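Local coordinates for ESX-5 secretion-associated protein EspG5 (Mycobacterium marinum, PDB 6VJ5), which acts as a specific chaperone for its cognate PE/PPE proteins, preventing aggregation of PE/PPE dimers, and is required for secretion of LipY and PE31/PPE18, at residues L83-L88 with Q125-A130; V142-S147 with A151-D156; L242-G247 with Q276-G281. All blocks are in the same frame, centred on the assembly; numbering follows the deposited sequence.

Contact 1 of 3, residues L83-L88 with Q125-A130; sequences LEVVAL and QHWVSA
Trp127 meets Leu83 and Val85 within the large antiparallel sheet of the EspG fold, bridging two strands that are not adjacent. Strands 83-91 and 126-133 are second neighbours with strand 115-123 between them, which agrees with the 9.4 Å separating the CA atoms of Leu83 and Trp127. The backbones are too far apart to pair; the segments bury 106 Å², and their close contacts are all between side chains.

Along 125-130, the strand begins at His126, whose imidazole takes no part in the contact: NE2 is hydrogen-bonded to Asp141 OD1, and Val128 CG2 sits 3.6 Å above the His126 ring plane, offset toward its rim. The next residue, Trp127, is the one that reaches across. Its CG stands anti to the carbonyl carbon (chi1 -86°), and the indole extends over strand 115-123, touching Leu120 and Arg122, so that the six-membered ring leads. Val128 packs instead on helix 69-79. At Ser129 the strand is still 9.8 Å from its counterpart, measured from Ser129 CA to Val85 CA, and its OG makes a weak hydrogen bond to Asp140 O. Ala130 packs on the same helix as Val128.

On the receiving strand, Leu83 CG is anti to the backbone N (chi1 -180°), and CD2 approaches the indole obliquely, 4.0 Å from Trp127 CZ2. Leu289 and Trp294 also touch the Leu83 side chain. Val85 comes in at the indole edge, near the ring plane. Both approaches converge on one carbon, Trp127 CH2, with Leu83 CD2 at 3.8 Å and Val85 CG2 at 4.4 Å.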
loop_
_atom_site.group_PDB
_atom_site.type_symbol
_atom_site.label_atom_id
_atom_site.label_comp_id
_atom_site.label_asym_id
_atom_site.label_seq_id
_atom_site.Cartn_x
_atom_site.Cartn_y
_atom_site.Cartn_z
ATOM N N LEU C 83 20.741 -16.168 4.575
ATOM C CA LEU C 83 21.234 -16.349 3.222
ATOM C C LEU C 83 20.063 -16.653 2.305
ATOM O O LEU C 83 19.163 -17.417 2.666
ATOM C CB LEU C 83 22.248 -17.492 3.161
ATOM C CG LEU C 83 22.862 -17.805 1.800
ATOM C CD1 LEU C 83 23.728 -16.656 1.322
ATOM C CD2 LEU C 83 23.663 -19.097 1.884
ATOM N N GLU C 84 20.071 -16.029 1.131
ATOM C CA GLU C 84 19.104 -16.309 0.081
ATOM C C GLU C 84 19.856 -16.576 -1.212
ATOM O O GLU C 84 20.700 -15.773 -1.621
ATOM C CB GLU C 84 18.120 -15.152 -0.114
ATOM C CG GLU C 84 16.759 -15.383 0.526
ATOM C CD GLU C 84 15.951 -14.108 0.657
ATOM O OE1 GLU C 84 16.544 -13.012 0.578
ATOM O OE2 GLU C 84 14.720 -14.201 0.843
ATOM N N VAL C 85 19.576 -17.721 -1.825
ATOM C CA VAL C 85 20.087 -18.074 -3.143
ATOM C C VAL C 85 18.901 -18.088 -4.093
ATOM O O VAL C 85 17.887 -18.738 -3.815
ATOM C CB VAL C 85 20.800 -19.436 -3.132
ATOM C CG1 VAL C 85 21.213 -19.836 -4.537
ATOM C CG2 VAL C 85 22.020 -19.390 -2.222
ATOM N N VAL C 86 19.015 -17.359 -5.197
ATOM C CA VAL C 86 17.917 -17.192 -6.138
ATOM C C VAL C 86 18.325 -17.769 -7.484
ATOM O O VAL C 86 19.484 -17.652 -7.895
ATOM C CB VAL C 86 17.518 -15.709 -6.285
ATOM C CG1 VAL C 86 16.604 -15.527 -7.490
ATOM C CG2 VAL C 86 16.851 -15.215 -5.014
ATOM N N ALA C 87 17.358 -18.377 -8.172
ATOM C CA ALA C 87 17.535 -18.872 -9.532
ATOM C C ALA C 87 16.286 -18.527 -10.328
ATOM O O ALA C 87 15.176 -18.888 -9.925
ATOM C CB ALA C 87 17.781 -20.382 -9.546
ATOM N N LEU C 88 16.461 -17.823 -11.442
ATOM C CA LEU C 88 15.370 -17.506 -12.356
ATOM C C LEU C 88 15.573 -18.317 -13.627
ATOM O O LEU C 88 16.622 -18.207 -14.269
ATOM C CB LEU C 88 15.336 -16.014 -12.676
ATOM C CG LEU C 88 15.474 -15.068 -11.481
ATOM C CD1 LEU C 88 15.626 -13.631 -11.958
ATOM C CD2 LEU C 88 14.293 -15.223 -10.536
ATOM N N GLN C 125 20.545 -23.616 10.181
ATOM C CA GLN C 125 20.750 -24.780 9.327
ATOM C C GLN C 125 19.450 -25.230 8.671
ATOM O O GLN C 125 19.408 -26.306 8.060
ATOM C CB GLN C 125 21.359 -25.935 10.130
ATOM C CG GLN C 125 22.702 -25.620 10.778
ATOM C CD GLN C 125 22.563 -25.174 12.223
ATOM O OE1 GLN C 125 23.017 -24.092 12.596
ATOM N NE2 GLN C 125 21.941 -26.012 13.046
ATOM N N HIS C 126 18.382 -24.449 8.804
ATOM C CA HIS C 126 17.091 -24.773 8.212
ATOM C C HIS C 126 17.053 -24.206 6.796
ATOM O O HIS C 126 17.047 -22.985 6.610
ATOM C CB HIS C 126 15.968 -24.208 9.076
ATOM C CG HIS C 126 14.622 -24.778 8.768
ATOM N ND1 HIS C 126 13.492 -24.445 9.482
ATOM C CD2 HIS C 126 14.223 -25.658 7.820
ATOM C CE1 HIS C 126 12.454 -25.094 8.986
ATOM N NE2 HIS C 126 12.871 -25.837 7.977
ATOM N N TRP C 127 17.047 -25.095 5.801
ATOM C CA TRP C 127 16.996 -24.709 4.396
ATOM C C TRP C 127 15.582 -24.929 3.872
ATOM O O TRP C 127 15.055 -26.045 3.951
ATOM C CB TRP C 127 17.995 -25.510 3.558
ATOM C CG TRP C 127 19.377 -24.929 3.519
ATOM C CD1 TRP C 127 20.430 -25.263 4.318
ATOM C CD2 TRP C 127 19.856 -23.911 2.629
ATOM N NE1 TRP C 127 21.533 -24.516 3.985
ATOM C CE2 TRP C 127 21.209 -23.681 2.948
ATOM C CE3 TRP C 127 19.274 -23.174 1.593
ATOM C CZ2 TRP C 127 21.987 -22.742 2.271
ATOM C CZ3 TRP C 127 20.049 -22.244 0.921
ATOM C CH2 TRP C 127 21.390 -22.036 1.264
ATOM N N VAL C 128 14.979 -23.875 3.324
ATOM C CA VAL C 128 13.608 -23.910 2.830
ATOM C C VAL C 128 13.594 -23.497 1.365
ATOM O O VAL C 128 14.419 -22.694 0.917
ATOM C CB VAL C 128 12.694 -22.994 3.676
ATOM C CG1 VAL C 128 11.320 -22.851 3.044
ATOM C CG2 VAL C 128 12.576 -23.534 5.104
ATOM N N SER C 129 12.650 -24.064 0.617
ATOM C CA SER C 129 12.510 -23.812 -0.812
ATOM C C SER C 129 11.191 -23.101 -1.083
ATOM O O SER C 129 10.142 -23.519 -0.583
ATOM C CB SER C 129 12.561 -25.119 -1.610
ATOM O OG SER C 129 11.257 -25.649 -1.816
ATOM N N ALA C 130 11.244 -22.034 -1.876
ATOM C CA ALA C 130 10.052 -21.348 -2.363
ATOM C C ALA C 130 10.167 -21.238 -3.875
ATOM O O ALA C 130 11.113 -20.624 -4.382
ATOM C CB ALA C 130 9.900 -19.967 -1.720
#

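Contact 2 of 3, residues V142-S147 with A151-D156; sequences VSVSDS and AALVID
Leu153 projects from helix 147-159 back onto the loop that leads into it, and its CD1 lies 3.8 Å from Val142 CG2 and 4.1 Å from Val144 CG2. That single methyl, reached with CG anti to the carbonyl carbon (chi1 -67°), meets both valines from one side and is the apolar half of a strand-loop-helix connection. Val142 and Val144 in turn rest on Trp127 of strand 126-133.

The close-packed end is the first turn of the helix. Ala151 N donates to Ser147 O at 2.8 Å with an N-H...O angle of 170°, a nearly straight i to i+4 bond, and Ala151 CB sits 3.5 Å from the same Ser147 O. Both residues are buried against helix 275-286, Ala151 on Val282 and Ser147 on Lys283.

The other side is looser: Leu153 is largely solvent-exposed, as is Ser143, whose carbonyl O is 4.3 Å from Leu153 CD1. At the N-cap position, the Asp146 side chain caps a backbone N just beyond the segment, and Ser149 OG is hydrogen-bonded to Ser145 N and Asp146 O. The polar contacts thus lie at the helix start, consistent with their capping it, while the valine-leucine contact is purely apolar and non-directional.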
loop_
_atom_site.group_PDB
_atom_site.type_symbol
_atom_site.label_atom_id
_atom_site.label_comp_id
_atom_site.label_asym_id
_atom_site.label_seq_id
_atom_site.Cartn_x
_atom_site.Cartn_y
_atom_site.Cartn_z
ATOM N N VAL C 142 14.417 -28.082 1.865
ATOM C CA VAL C 142 15.333 -28.396 0.777
ATOM C C VAL C 142 16.669 -28.812 1.373
ATOM O O VAL C 142 17.181 -28.172 2.298
ATOM C CB VAL C 142 15.504 -27.196 -0.179
ATOM C CG1 VAL C 142 16.206 -26.047 0.530
ATOM C CG2 VAL C 142 16.286 -27.611 -1.415
ATOM N N SER C 143 17.233 -29.892 0.838
ATOM C CA SER C 143 18.520 -30.406 1.293
ATOM C C SER C 143 19.619 -29.676 0.531
ATOM O O SER C 143 19.789 -29.881 -0.675
ATOM C CB SER C 143 18.604 -31.914 1.079
ATOM O OG SER C 143 17.498 -32.570 1.680
ATOM N N VAL C 144 20.356 -28.816 1.230
ATOM C CA VAL C 144 21.426 -28.022 0.635
ATOM C C VAL C 144 22.657 -28.166 1.514
ATOM O O VAL C 144 22.629 -27.797 2.695
ATOM C CB VAL C 144 21.038 -26.542 0.488
ATOM C CG1 VAL C 144 22.239 -25.724 0.032
ATOM C CG2 VAL C 144 19.882 -26.389 -0.487
ATOM N N SER C 145 23.736 -28.696 0.941
ATOM C CA SER C 145 24.958 -28.970 1.681
ATOM C C SER C 145 26.092 -28.048 1.207
ATOM O O SER C 145 26.498 -27.153 1.947
ATOM C CB SER C 145 25.346 -30.439 1.523
ATOM O OG SER C 145 25.357 -30.816 0.154
ATOM N N ASP C 146 26.589 -28.250 -0.000
ATOM C CA ASP C 146 27.694 -27.470 -0.533
ATOM C C ASP C 146 27.272 -26.813 -1.843
ATOM O O ASP C 146 26.127 -26.928 -2.287
ATOM C CB ASP C 146 28.929 -28.353 -0.735
ATOM C CG ASP C 146 28.634 -29.596 -1.558
ATOM O OD1 ASP C 146 27.528 -29.693 -2.132
ATOM O OD2 ASP C 146 29.511 -30.482 -1.627
ATOM N N SER C 147 28.219 -26.110 -2.462
ATOM C CA SER C 147 27.944 -25.486 -3.750
ATOM C C SER C 147 27.397 -26.512 -4.737
ATOM O O SER C 147 26.514 -26.208 -5.547
ATOM C CB SER C 147 29.218 -24.840 -4.289
ATOM O OG SER C 147 29.908 -24.171 -3.250
ATOM N N ALA C 151 24.262 -26.331 -7.234
ATOM C CA ALA C 151 24.469 -26.480 -8.672
ATOM C C ALA C 151 23.595 -27.590 -9.241
ATOM O O ALA C 151 22.968 -27.419 -10.292
ATOM C CB ALA C 151 25.943 -26.756 -8.965
ATOM N N ALA C 152 23.533 -28.734 -8.554
ATOM C CA ALA C 152 22.720 -29.843 -9.042
ATOM C C ALA C 152 21.246 -29.462 -9.103
ATOM O O ALA C 152 20.536 -29.843 -10.041
ATOM C CB ALA C 152 22.912 -31.071 -8.152
ATOM N N LEU C 153 20.768 -28.710 -8.110
ATOM C CA LEU C 153 19.362 -28.322 -8.094
ATOM C C LEU C 153 19.037 -27.383 -9.248
ATOM O O LEU C 153 17.963 -27.483 -9.853
ATOM C CB LEU C 153 19.011 -27.667 -6.760
ATOM C CG LEU C 153 19.064 -28.578 -5.534
ATOM C CD1 LEU C 153 18.862 -27.749 -4.269
ATOM C CD2 LEU C 153 18.021 -29.678 -5.619
ATOM N N VAL C 154 19.946 -26.458 -9.563
ATOM C CA VAL C 154 19.715 -25.561 -10.690
ATOM C C VAL C 154 19.675 -26.354 -11.990
ATOM O O VAL C 154 18.753 -26.208 -12.803
ATOM C CB VAL C 154 20.794 -24.464 -10.740
ATOM C CG1 VAL C 154 20.553 -23.554 -11.941
ATOM C CG2 VAL C 154 20.810 -23.668 -9.446
ATOM N N ILE C 155 20.678 -27.211 -12.202
ATOM C CA ILE C 155 20.750 -27.994 -13.432
ATOM C C ILE C 155 19.483 -28.820 -13.612
ATOM O O ILE C 155 18.890 -28.856 -14.698
ATOM C CB ILE C 155 22.005 -28.888 -13.427
ATOM C CG1 ILE C 155 23.276 -28.033 -13.437
ATOM C CG2 ILE C 155 21.968 -29.845 -14.613
ATOM C CD1 ILE C 155 24.538 -28.806 -13.091
ATOM N N ASP C 156 19.054 -29.509 -12.550
ATOM C CA ASP C 156 17.846 -30.320 -12.643
ATOM C C ASP C 156 16.650 -29.475 -13.062
ATOM O O ASP C 156 15.834 -29.904 -13.887
ATOM C CB ASP C 156 17.574 -31.017 -11.313
ATOM C CG ASP C 156 18.094 -32.444 -11.289
ATOM O OD1 ASP C 156 18.869 -32.819 -12.195
ATOM O OD2 ASP C 156 17.714 -33.195 -10.369
#

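Contact 3 of 3, residues L242-G247 with Q276-G281; sequences LSLKDG and QLVQVG
Leu242 and Leu244 point from strand 242-247 at the helix segment 276-281, a helix-on-sheet packing in the EspG fold. The segment axes run in broadly opposing directions, at 149° with a closest approach of 9.5 Å, and the segments bury 164 Å² between them. The side-chain pairs are apolar, with no polar bond found across the contact.

At Leu242 the two segments come nearest, with its CA 6.0 Å from Gly281 CA. Its CG is anti to the backbone N (chi1 171°), which carries CD2 to the helix backbone: it lies 4.1 Å from Val278 O and 4.2 Å from Gly281 C. Gly281 has no side chain, and the leucine therefore packs directly on the main chain there. Ser243 belongs to the other face and packs on the backbone of another protein chain. Leu244 returns to the helix side, its CD1 4.3 Å from Val278 CG1; Leu242 CD2 is 4.5 Å from the same CG1, so one valine serves both leucines. Lys245 is on the Ser243 side, forming a salt bridge with Glu222. Asp246 does not contact the helix segment; its carboxylate makes a salt bridge to Arg251 and a hydrogen bond to His162 ND1.

The alternation leaves the strand between two layers. Helix 275-286 lies along the leucine side, helix 206-217 touches Lys245 on the other, and strands 221-231 and 250-256 flank it through backbone hydrogen bonds.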
loop_
_atom_site.group_PDB
_atom_site.type_symbol
_atom_site.label_atom_id
_atom_site.label_comp_id
_atom_site.label_asym_id
_atom_site.label_seq_id
_atom_site.Cartn_x
_atom_site.Cartn_y
_atom_site.Cartn_z
ATOM N N LEU C 242 25.619 -15.925 -11.974
ATOM C CA LEU C 242 25.823 -17.034 -12.895
ATOM C C LEU C 242 24.667 -17.063 -13.883
ATOM O O LEU C 242 23.512 -17.241 -13.480
ATOM C CB LEU C 242 25.917 -18.374 -12.166
ATOM C CG LEU C 242 25.913 -19.608 -13.078
ATOM C CD1 LEU C 242 27.141 -19.625 -13.978
ATOM C CD2 LEU C 242 25.830 -20.890 -12.250
ATOM N N SER C 243 24.975 -16.918 -15.167
ATOM C CA SER C 243 23.985 -17.024 -16.230
ATOM C C SER C 243 24.290 -18.253 -17.079
ATOM O O SER C 243 25.391 -18.376 -17.627
ATOM C CB SER C 243 23.976 -15.763 -17.095
ATOM O OG SER C 243 23.084 -15.915 -18.182
ATOM N N LEU C 244 23.314 -19.150 -17.189
ATOM C CA LEU C 244 23.365 -20.271 -18.112
ATOM C C LEU C 244 22.402 -20.006 -19.260
ATOM O O LEU C 244 21.282 -19.533 -19.040
ATOM C CB LEU C 244 22.984 -21.580 -17.426
ATOM C CG LEU C 244 23.713 -21.925 -16.130
ATOM C CD1 LEU C 244 23.309 -23.334 -15.706
ATOM C CD2 LEU C 244 25.205 -21.822 -16.287
ATOM N N LYS C 245 22.837 -20.322 -20.482
ATOM C CA LYS C 245 22.024 -20.103 -21.670
ATOM C C LYS C 245 22.151 -21.280 -22.624
ATOM O O LYS C 245 23.247 -21.813 -22.820
ATOM C CB LYS C 245 22.438 -18.821 -22.401
ATOM C CG LYS C 245 22.356 -17.560 -21.559
ATOM C CD LYS C 245 22.905 -16.362 -22.320
ATOM C CE LYS C 245 22.933 -15.115 -21.455
ATOM N NZ LYS C 245 21.566 -14.688 -21.048
ATOM N N ASP C 246 21.027 -21.654 -23.240
ATOM C CA ASP C 246 20.945 -22.798 -24.146
ATOM C C ASP C 246 20.769 -22.318 -25.584
ATOM O O ASP C 246 19.664 -21.950 -25.993
ATOM C CB ASP C 246 19.780 -23.713 -23.767
ATOM C CG ASP C 246 20.059 -24.535 -22.547
ATOM O OD1 ASP C 246 21.119 -24.320 -21.931
ATOM O OD2 ASP C 246 19.225 -25.404 -22.210
ATOM N N GLY C 247 21.851 -22.360 -26.362
ATOM C CA GLY C 247 21.813 -22.031 -27.768
ATOM C C GLY C 247 21.989 -23.254 -28.657
ATOM O O GLY C 247 22.266 -24.362 -28.197
ATOM N N GLN C 276 30.989 -29.607 -13.805
ATOM C CA GLN C 276 32.009 -29.099 -12.896
ATOM C C GLN C 276 32.077 -27.577 -12.930
ATOM O O GLN C 276 32.168 -26.935 -11.877
ATOM C CB GLN C 276 33.374 -29.691 -13.239
ATOM C CG GLN C 276 34.471 -29.298 -12.256
ATOM C CD GLN C 276 35.812 -29.051 -12.928
ATOM O OE1 GLN C 276 36.542 -28.132 -12.558
ATOM N NE2 GLN C 276 36.141 -29.874 -13.918
ATOM N N LEU C 277 32.044 -26.980 -14.124
ATOM C CA LEU C 277 32.156 -25.528 -14.216
ATOM C C LEU C 277 30.890 -24.837 -13.731
ATOM O O LEU C 277 30.962 -23.724 -13.199
ATOM C CB LEU C 277 32.471 -25.118 -15.651
ATOM C CG LEU C 277 33.888 -25.473 -16.101
ATOM C CD1 LEU C 277 34.040 -25.273 -17.598
ATOM C CD2 LEU C 277 34.917 -24.641 -15.349
ATOM N N VAL C 278 29.727 -25.468 -13.910
ATOM C CA VAL C 278 28.509 -24.941 -13.303
ATOM C C VAL C 278 28.628 -24.973 -11.785
ATOM O O VAL C 278 28.133 -24.080 -11.087
ATOM C CB VAL C 278 27.280 -25.727 -13.793
ATOM C CG1 VAL C 278 26.032 -25.276 -13.047
ATOM C CG2 VAL C 278 27.102 -25.541 -15.290
ATOM N N GLN C 279 29.283 -26.006 -11.248
ATOM C CA GLN C 279 29.579 -26.035 -9.819
ATOM C C GLN C 279 30.557 -24.928 -9.444
ATOM O O GLN C 279 30.412 -24.295 -8.392
ATOM C CB GLN C 279 30.132 -27.410 -9.430
ATOM C CG GLN C 279 30.607 -27.545 -7.986
ATOM C CD GLN C 279 32.054 -27.111 -7.793
ATOM O OE1 GLN C 279 32.359 -26.315 -6.906
ATOM N NE2 GLN C 279 32.951 -27.640 -8.621
ATOM N N VAL C 280 31.548 -24.666 -10.299
ATOM C CA VAL C 280 32.488 -23.586 -10.021
ATOM C C VAL C 280 31.778 -22.242 -10.043
ATOM O O VAL C 280 32.099 -21.340 -9.258
ATOM C CB VAL C 280 33.652 -23.619 -11.028
ATOM C CG1 VAL C 280 34.541 -22.390 -10.858
ATOM C CG2 VAL C 280 34.462 -24.896 -10.872
ATOM N N GLY C 281 30.802 -22.082 -10.938
ATOM C CA GLY C 281 30.112 -20.808 -11.038
ATOM C C GLY C 281 29.233 -20.529 -9.837
ATOM O O GLY C 281 29.183 -19.398 -9.343
#

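From the N terminus the contacts close in series, with neither nesting nor crossing. Contact 1 closes a loop that holds strand 115-123 and ties strand 126-133 to strand 83-91 across it. Contact 2 then makes a short local closure, folding helix 147-159 against the loop after strand 136-141. Contact 3 closes last, around strands 250-256 and 267-272, bringing helix 275-286 onto strand 234-247. Contacts 1 and 2 touch, Trp127 CD2 lying 3.6 Å from Val144 CB; contacts 2 and 3 touch where Ile155 CD1 is 3.8 Å from Val278 CG1. Contacts 1 and 3 remain apart, nearest atoms about 7 Å, yet share the main sheet, with contact 2 linking them.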